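Local coordinates for protein serine acetyltransferase 1, putative (Entamoeba histolytica, PDB 7BW9) that probably acetylates the side-chain hydroxyl of serine, a step of cysteine biosynthesis, and binds cysteine, at residues D106-Y111 / S118-I123; M133-V138 / E153-I158; N241-S246 / T257-Q262. All coordinates share one frame; numbering follows the deposited sequence.

Contact 1 of 3, residues D106-Y111 / S118-I123; sequences DIIAAY and SSLAMI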
# COMPACT_ATOMS: atom_id res chain seq x y z
N ASP A 106 22.69 -0.95 2.97
CA ASP A 106 21.37 -0.34 3.14
C ASP A 106 20.87 -0.52 4.58
O ASP A 106 20.32 0.41 5.18
CB ASP A 106 20.36 -0.93 2.15
CG ASP A 106 20.72 -0.64 0.67
OD1 ASP A 106 21.32 0.43 0.36
OD2 ASP A 106 20.38 -1.49 -0.19
N ILE A 107 21.09 -1.71 5.15
CA ILE A 107 20.70 -1.96 6.54
C ILE A 107 21.45 -1.05 7.49
O ILE A 107 20.87 -0.49 8.43
CB ILE A 107 20.92 -3.45 6.89
CG1 ILE A 107 19.87 -4.31 6.18
CG2 ILE A 107 20.94 -3.66 8.40
CD1 ILE A 107 20.38 -5.70 5.90
N ILE A 108 22.76 -0.91 7.28
CA ILE A 108 23.55 0.02 8.09
C ILE A 108 22.98 1.43 7.97
O ILE A 108 22.83 2.14 8.97
CB ILE A 108 25.03 -0.01 7.66
CG1 ILE A 108 25.68 -1.37 8.02
CG2 ILE A 108 25.78 1.18 8.25
CD1 ILE A 108 25.37 -1.85 9.41
N ALA A 109 22.67 1.85 6.74
CA ALA A 109 22.13 3.19 6.51
C ALA A 109 20.81 3.38 7.23
O ALA A 109 20.52 4.46 7.75
CB ALA A 109 21.94 3.45 5.02
N ALA A 110 19.98 2.32 7.26
CA ALA A 110 18.71 2.39 7.98
C ALA A 110 18.95 2.57 9.47
O ALA A 110 18.25 3.35 10.14
CB ALA A 110 17.87 1.12 7.71
N TYR A 111 19.92 1.83 10.00
CA TYR A 111 20.20 1.90 11.46
C TYR A 111 20.71 3.29 11.87
O TYR A 111 20.27 3.78 12.88
CB TYR A 111 21.17 0.82 11.92
CG TYR A 111 21.54 0.93 13.37
CD1 TYR A 111 20.64 0.59 14.37
CD2 TYR A 111 22.78 1.39 13.75
CE1 TYR A 111 20.98 0.68 15.70
CE2 TYR A 111 23.14 1.49 15.08
CZ TYR A 111 22.24 1.14 16.06
OH TYR A 111 22.60 1.25 17.36
N SER A 118 16.21 0.07 16.39
CA SER A 118 16.98 -0.27 17.57
C SER A 118 17.89 -1.49 17.39
O SER A 118 18.77 -1.70 18.23
CB SER A 118 16.03 -0.50 18.76
OG SER A 118 15.23 -1.64 18.54
N SER A 119 17.73 -2.26 16.32
CA SER A 119 18.55 -3.45 16.11
C SER A 119 18.57 -3.78 14.63
O SER A 119 17.66 -3.42 13.89
CB SER A 119 18.03 -4.65 16.93
OG SER A 119 17.02 -5.38 16.23
N LEU A 120 19.62 -4.50 14.20
CA LEU A 120 19.67 -4.96 12.82
C LEU A 120 18.60 -6.00 12.54
O LEU A 120 18.04 -6.04 11.44
CB LEU A 120 21.06 -5.51 12.47
CG LEU A 120 22.24 -4.53 12.50
CD1 LEU A 120 23.38 -5.05 11.64
CD2 LEU A 120 21.84 -3.11 12.09
N ALA A 121 18.29 -6.85 13.53
CA ALA A 121 17.23 -7.84 13.36
C ALA A 121 15.91 -7.17 12.97
O ALA A 121 15.27 -7.57 11.99
CB ALA A 121 17.05 -8.65 14.65
N MET A 122 15.51 -6.15 13.73
CA MET A 122 14.28 -5.43 13.42
C MET A 122 14.32 -4.90 11.99
O MET A 122 13.37 -5.07 11.23
CB MET A 122 14.10 -4.28 14.42
CG MET A 122 13.10 -3.21 13.96
SD MET A 122 13.12 -1.71 14.97
CE MET A 122 12.78 -2.38 16.59
N ILE A 123 15.44 -4.28 11.62
CA ILE A 123 15.58 -3.72 10.28
C ILE A 123 15.48 -4.82 9.23
O ILE A 123 14.76 -4.70 8.24
CB ILE A 123 16.91 -2.94 10.16
CG1 ILE A 123 16.91 -1.74 11.11
CG2 ILE A 123 17.18 -2.48 8.73
CD1 ILE A 123 18.28 -1.21 11.39
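Ile107 faces Ile123 with 6.6 Å between their CA atoms, and a turn further on the CA atoms of Tyr111 and Leu120 stand 7.0 Å apart, so the end of helix 96-113 lies close against the start of helix 120-126. Ser119 occupies the N-cap of the second helix; the bond its hydroxyl accepts from Met122 N is a capping bond, although the position of OG is less certain.

Branched and aliphatic side chains fill the interface. Ile107 presents CG2, which meets Leu120 CD2 at 3.8 Å and also touches Ile123 CG2; this methyl thus sits against two side chains of the second helix. Ile123 works with both branches: its CG2 rests on Ala110 CB at 3.8 Å, while its CD1 reaches Tyr111 CB at 3.6 Å and lies near the plane of the phenol ring, at its edge. Alanine suits position 110 because a lone methyl allows Ile123 to come in close. Tyr111 CG is anti to the backbone N (chi1 176°); CB also touches Leu120 CD2, and at the ring Tyr111 CE1 comes within 4.1 Å of Ser118 O at an oblique angle. Beyond the pair, Ile130 of helix 128-144 packs on Ile107 and Ile123, and Pro312 of the third subunit packs on Tyr111.

The arrangement is a pair of consecutive helices of the amino-terminal helical region, joined by a short loop and packed through aliphatic side chains. That loop carries Asp114, Pro115 and Ala116, which line a cysteine pocket together with Asp179 and His180.

Contact 2 of 3, residues M133-V138 / E153-I158; sequences MMIQRV and ELMENI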
# COMPACT_ATOMS: atom_id res chain seq x y z
N MET A 133 14.65 -2.86 -1.51
CA MET A 133 15.98 -2.81 -2.11
C MET A 133 16.55 -4.21 -2.34
O MET A 133 17.27 -4.41 -3.33
CB MET A 133 16.91 -1.97 -1.24
CG MET A 133 16.62 -0.46 -1.35
SD MET A 133 16.36 0.12 -3.05
CE MET A 133 17.99 -0.27 -3.73
N MET A 134 16.25 -5.18 -1.46
CA MET A 134 16.54 -6.57 -1.80
C MET A 134 15.98 -6.94 -3.17
O MET A 134 16.68 -7.51 -4.01
CB MET A 134 15.95 -7.51 -0.74
CG MET A 134 16.45 -7.31 0.68
SD MET A 134 15.72 -8.59 1.75
CE MET A 134 16.56 -8.30 3.31
N ILE A 135 14.72 -6.59 -3.42
CA ILE A 135 14.12 -6.89 -4.72
C ILE A 135 14.73 -6.02 -5.82
O ILE A 135 15.03 -6.51 -6.92
CB ILE A 135 12.60 -6.73 -4.65
CG1 ILE A 135 12.04 -7.60 -3.54
CG2 ILE A 135 11.95 -7.09 -5.99
CD1 ILE A 135 12.24 -9.12 -3.75
N GLN A 136 14.90 -4.71 -5.55
CA GLN A 136 15.31 -3.80 -6.62
C GLN A 136 16.70 -4.12 -7.14
O GLN A 136 16.94 -4.08 -8.35
CB GLN A 136 15.26 -2.34 -6.15
CG GLN A 136 15.11 -1.31 -7.31
CD GLN A 136 16.43 -0.95 -7.97
OE1 GLN A 136 17.48 -1.06 -7.35
NE2 GLN A 136 16.39 -0.53 -9.24
N ARG A 137 17.64 -4.42 -6.23
CA ARG A 137 18.99 -4.74 -6.67
C ARG A 137 19.04 -6.03 -7.48
O ARG A 137 19.85 -6.15 -8.40
CB ARG A 137 19.91 -4.78 -5.45
CG ARG A 137 19.93 -3.41 -4.73
CD ARG A 137 21.17 -3.20 -3.91
NE ARG A 137 21.15 -1.98 -3.10
CZ ARG A 137 21.46 -0.76 -3.57
NH1 ARG A 137 21.78 -0.60 -4.84
NH2 ARG A 137 21.44 0.28 -2.75
N VAL A 138 18.15 -6.99 -7.18
CA VAL A 138 18.02 -8.16 -8.04
C VAL A 138 17.43 -7.76 -9.38
O VAL A 138 17.99 -8.06 -10.44
CB VAL A 138 17.16 -9.24 -7.36
CG1 VAL A 138 16.71 -10.26 -8.38
CG2 VAL A 138 17.93 -9.88 -6.21
N GLU A 153 7.45 -6.68 -13.59
CA GLU A 153 6.53 -7.52 -12.83
C GLU A 153 7.06 -7.78 -11.42
O GLU A 153 6.34 -7.65 -10.43
CB GLU A 153 6.30 -8.84 -13.58
CG GLU A 153 5.18 -9.70 -13.02
CD GLU A 153 5.15 -11.09 -13.67
OE1 GLU A 153 4.52 -11.24 -14.75
OE2 GLU A 153 5.77 -12.03 -13.12
N LEU A 154 8.34 -8.14 -11.33
CA LEU A 154 8.96 -8.34 -10.02
C LEU A 154 8.86 -7.09 -9.15
O LEU A 154 8.44 -7.16 -7.99
CB LEU A 154 10.42 -8.75 -10.21
CG LEU A 154 11.24 -8.99 -8.96
CD1 LEU A 154 10.57 -10.07 -8.10
CD2 LEU A 154 12.66 -9.42 -9.40
N MET A 155 9.21 -5.93 -9.70
CA MET A 155 9.09 -4.70 -8.92
C MET A 155 7.63 -4.40 -8.55
O MET A 155 7.38 -3.86 -7.47
CB MET A 155 9.69 -3.52 -9.67
CG MET A 155 11.22 -3.54 -9.73
SD MET A 155 12.01 -4.04 -8.19
CE MET A 155 11.61 -2.72 -7.06
N GLU A 156 6.67 -4.74 -9.43
CA GLU A 156 5.27 -4.48 -9.06
C GLU A 156 4.81 -5.40 -7.95
O GLU A 156 3.97 -5.01 -7.13
CB GLU A 156 4.35 -4.60 -10.28
CG GLU A 156 4.49 -3.45 -11.30
CD GLU A 156 4.28 -2.05 -10.70
OE1 GLU A 156 3.50 -1.91 -9.73
OE2 GLU A 156 4.89 -1.09 -11.22
N ASN A 157 5.36 -6.62 -7.87
CA ASN A 157 5.05 -7.50 -6.74
C ASN A 157 5.43 -6.85 -5.42
O ASN A 157 4.64 -6.84 -4.47
CB ASN A 157 5.78 -8.84 -6.88
CG ASN A 157 5.15 -9.76 -7.91
OD1 ASN A 157 4.01 -9.56 -8.33
ND2 ASN A 157 5.89 -10.78 -8.32
N ILE A 158 6.65 -6.32 -5.33
CA ILE A 158 7.11 -5.75 -4.07
C ILE A 158 6.40 -4.41 -3.81
O ILE A 158 6.13 -4.05 -2.65
CB ILE A 158 8.66 -5.63 -4.06
CG1 ILE A 158 9.19 -5.36 -2.65
CG2 ILE A 158 9.18 -4.55 -5.02
CD1 ILE A 158 8.74 -6.34 -1.62
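Met155 reaches Gln136 by folding twice: after a first torsion that sets CG beside its own backbone N, chi2 of -41° turns SD back and chi3 of -66° turns CE back again. Met155 SD thereby lies 3.7 Å from Gln136 CA, and the methyl CE touches Gln136 CG at 3.8 Å. An unbranched, flexible thioether is well suited to such a curled path.

Ile135 carries most of the contact, touching Leu154, Met155 and Ile158. With CG2 anti to its backbone N, that methyl meets Leu154 CG at 3.6 Å and Met155 SD at 3.8 Å, while the other branch turns to Ile158, CG1 against CG1 at 3.7 Å. Leu154 and Ile158, one turn apart on the same helix, both lie aslant to the isoleucine, whereas Met155 runs counter to it. Val138 CG1 adds a looser touch on Leu154 CD2 at 4.3 Å. The two helical segments run antiparallel, at 175°, with their axes 9.6 Å apart, a separation that these side chains span. Leu38 and Ile41 of helix 36-45 pack on Ile135 from outside the pair.

No hydrogen bond joins the segments, and all six touching residues are buried, so the cohesion is apolar. The one polar side chain at this interface, Gln136, offers its aliphatic CB and CG to Met155 and sends NE2 elsewhere, to the carbonyls of Thr170 and His167. NE2 is thus satisfied by carbonyls of the first coil of the beta-helix, so a residue that is apolar along its stem in the helix pair also bonds to that region at its tip.

Contact 3 of 3, residues N241-S246 / T257-Q262; sequences NITIGS and TQNIDQ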
# COMPACT_ATOMS: atom_id res chain seq x y z
N ASN A 241 13.91 15.76 -15.87
CA ASN A 241 15.35 15.50 -16.06
C ASN A 241 16.16 16.66 -15.49
O ASN A 241 16.72 17.51 -16.19
CB ASN A 241 15.67 15.29 -17.53
CG ASN A 241 17.17 15.14 -17.78
OD1 ASN A 241 17.95 14.77 -16.88
ND2 ASN A 241 17.58 15.41 -18.99
N ILE A 242 16.22 16.68 -14.17
CA ILE A 242 16.95 17.69 -13.43
C ILE A 242 17.95 16.97 -12.56
O ILE A 242 17.86 15.76 -12.34
CB ILE A 242 16.02 18.57 -12.59
CG1 ILE A 242 15.29 17.72 -11.54
CG2 ILE A 242 15.04 19.32 -13.49
CD1 ILE A 242 14.18 18.46 -10.81
N THR A 243 18.92 17.72 -12.06
CA THR A 243 19.98 17.19 -11.22
C THR A 243 19.92 17.87 -9.87
O THR A 243 19.76 19.09 -9.79
CB THR A 243 21.36 17.41 -11.87
OG1 THR A 243 21.45 16.60 -13.05
CG2 THR A 243 22.46 17.01 -10.93
N ILE A 244 20.02 17.07 -8.81
CA ILE A 244 20.10 17.56 -7.44
C ILE A 244 21.50 17.25 -6.95
O ILE A 244 21.90 16.08 -6.86
CB ILE A 244 19.05 16.89 -6.53
CG1 ILE A 244 17.63 17.11 -7.06
CG2 ILE A 244 19.20 17.37 -5.08
CD1 ILE A 244 17.33 18.52 -7.43
N GLY A 245 22.25 18.29 -6.61
CA GLY A 245 23.62 18.10 -6.18
C GLY A 245 23.72 17.31 -4.89
O GLY A 245 22.74 17.02 -4.21
N SER A 246 24.96 16.97 -4.55
CA SER A 246 25.25 16.30 -3.29
C SER A 246 25.02 17.23 -2.10
O SER A 246 25.10 18.45 -2.22
CB SER A 246 26.70 15.82 -3.27
OG SER A 246 26.98 15.02 -4.40
N THR A 257 11.34 21.42 -9.74
CA THR A 257 11.30 21.22 -11.19
C THR A 257 12.53 21.80 -11.87
O THR A 257 12.58 21.84 -13.11
CB THR A 257 10.04 21.85 -11.80
OG1 THR A 257 9.89 23.18 -11.30
CG2 THR A 257 8.79 21.03 -11.46
N GLN A 258 13.52 22.25 -11.11
CA GLN A 258 14.76 22.82 -11.63
C GLN A 258 15.95 22.16 -10.95
O GLN A 258 15.84 21.62 -9.85
CB GLN A 258 14.82 24.33 -11.37
CG GLN A 258 13.58 25.07 -11.82
CD GLN A 258 13.58 26.51 -11.37
OE1 GLN A 258 13.56 26.81 -10.17
NE2 GLN A 258 13.61 27.42 -12.34
N ASN A 259 17.10 22.23 -11.62
CA ASN A 259 18.36 21.80 -11.04
C ASN A 259 18.58 22.49 -9.70
O ASN A 259 18.12 23.61 -9.47
CB ASN A 259 19.54 22.11 -11.96
CG ASN A 259 19.53 21.30 -13.23
OD1 ASN A 259 18.91 20.24 -13.31
ND2 ASN A 259 20.24 21.79 -14.25
N ILE A 260 19.30 21.81 -8.82
CA ILE A 260 19.66 22.35 -7.51
C ILE A 260 21.14 22.07 -7.29
O ILE A 260 21.56 20.91 -7.33
CB ILE A 260 18.79 21.75 -6.39
CG1 ILE A 260 17.33 22.14 -6.60
CG2 ILE A 260 19.26 22.22 -5.03
CD1 ILE A 260 16.44 21.65 -5.51
N ASP A 261 21.92 23.12 -7.09
CA ASP A 261 23.35 23.00 -6.84
C ASP A 261 23.59 22.30 -5.51
O ASP A 261 22.71 22.19 -4.66
CB ASP A 261 24.01 24.38 -6.82
CG ASP A 261 23.75 25.18 -8.08
OD1 ASP A 261 23.41 24.56 -9.12
OD2 ASP A 261 23.89 26.42 -8.04
N GLN A 262 24.83 21.86 -5.31
CA GLN A 262 25.21 21.18 -4.08
C GLN A 262 25.09 22.11 -2.87
O GLN A 262 24.99 23.33 -2.99
CB GLN A 262 26.64 20.66 -4.19
CG GLN A 262 27.68 21.76 -4.33
CD GLN A 262 29.05 21.22 -4.65
OE1 GLN A 262 29.27 20.65 -5.72
NE2 GLN A 262 29.99 21.38 -3.72
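The carboxamide of Asn259 receives Thr243 N from above its plane: the donor, Thr243 N, stands 36° out of the carbonyl plane, at 2.8 Å from Asn259 OD1. Asn259 OD1 also lies 3.2 Å from Ile242 CA. This is the left-handed parallel beta-helix of the hexapeptide-repeat family, and the two segments are neighbouring coils stacked one above the other. Asparagine suits this place because its side-chain oxygen, with CG beside its own backbone N (chi1 -67°), can take over a bond that a main-chain carbonyl would otherwise accept.

From there the backbone takes up the pairing. Ile260 N donates to Thr243 O at 2.9 Å, and Gly245 N donates to Ile260 O at 2.8 Å, an exchange that makes a single parallel bridge between Ile244 and Ile260. On their other side Ile242 and Ile244 bond to the preceding coil, at Thr225 and Gly227, so the stacking continues.

The isoleucines line up from coil to coil. Ile244 and Ile260 run alongside each other in one direction, with Ile244 CD1 3.7 Å from Ile260 CB; beta-branched residues favour the extended backbone and fill the inside of the coil. Ile242 packs its CG2 and CD1 over the carbonyls of Thr257 and Gln258. His271 of the third subunit packs against Thr257 and Gln258. At the turn the coils draw together at Gly245, where a beta carbon would point at the neighbouring coil and collide with Gln262 N, which is why glycine fits: Gly245 CA lies 4.0 Å from Gln262 N, and Ser246 O receives a CA-H...O contact from Gln262 CA at 3.3 Å.

How the contacts relate
The three contacts follow one another along the chain without overlap. Contacts 1 and 2 belong to the helical region, their centres 19 Å apart; helices 120-126 and 128-144 are consecutive, and the two contacts touch directly through the salt bridge from Asp106 to Arg137. Contact 3 lies in the beta-helix, its centre 29 Å from that of contact 1 and 27 Å from that of contact 2, with nearest atoms about 16 Å away in both cases. Helix 148-162 leads into the first strand, 165-166, so contact 2 stands near the junction of the two regions. All three contacts touch the third subunit, which means that both regions take part in the trimeric assembly.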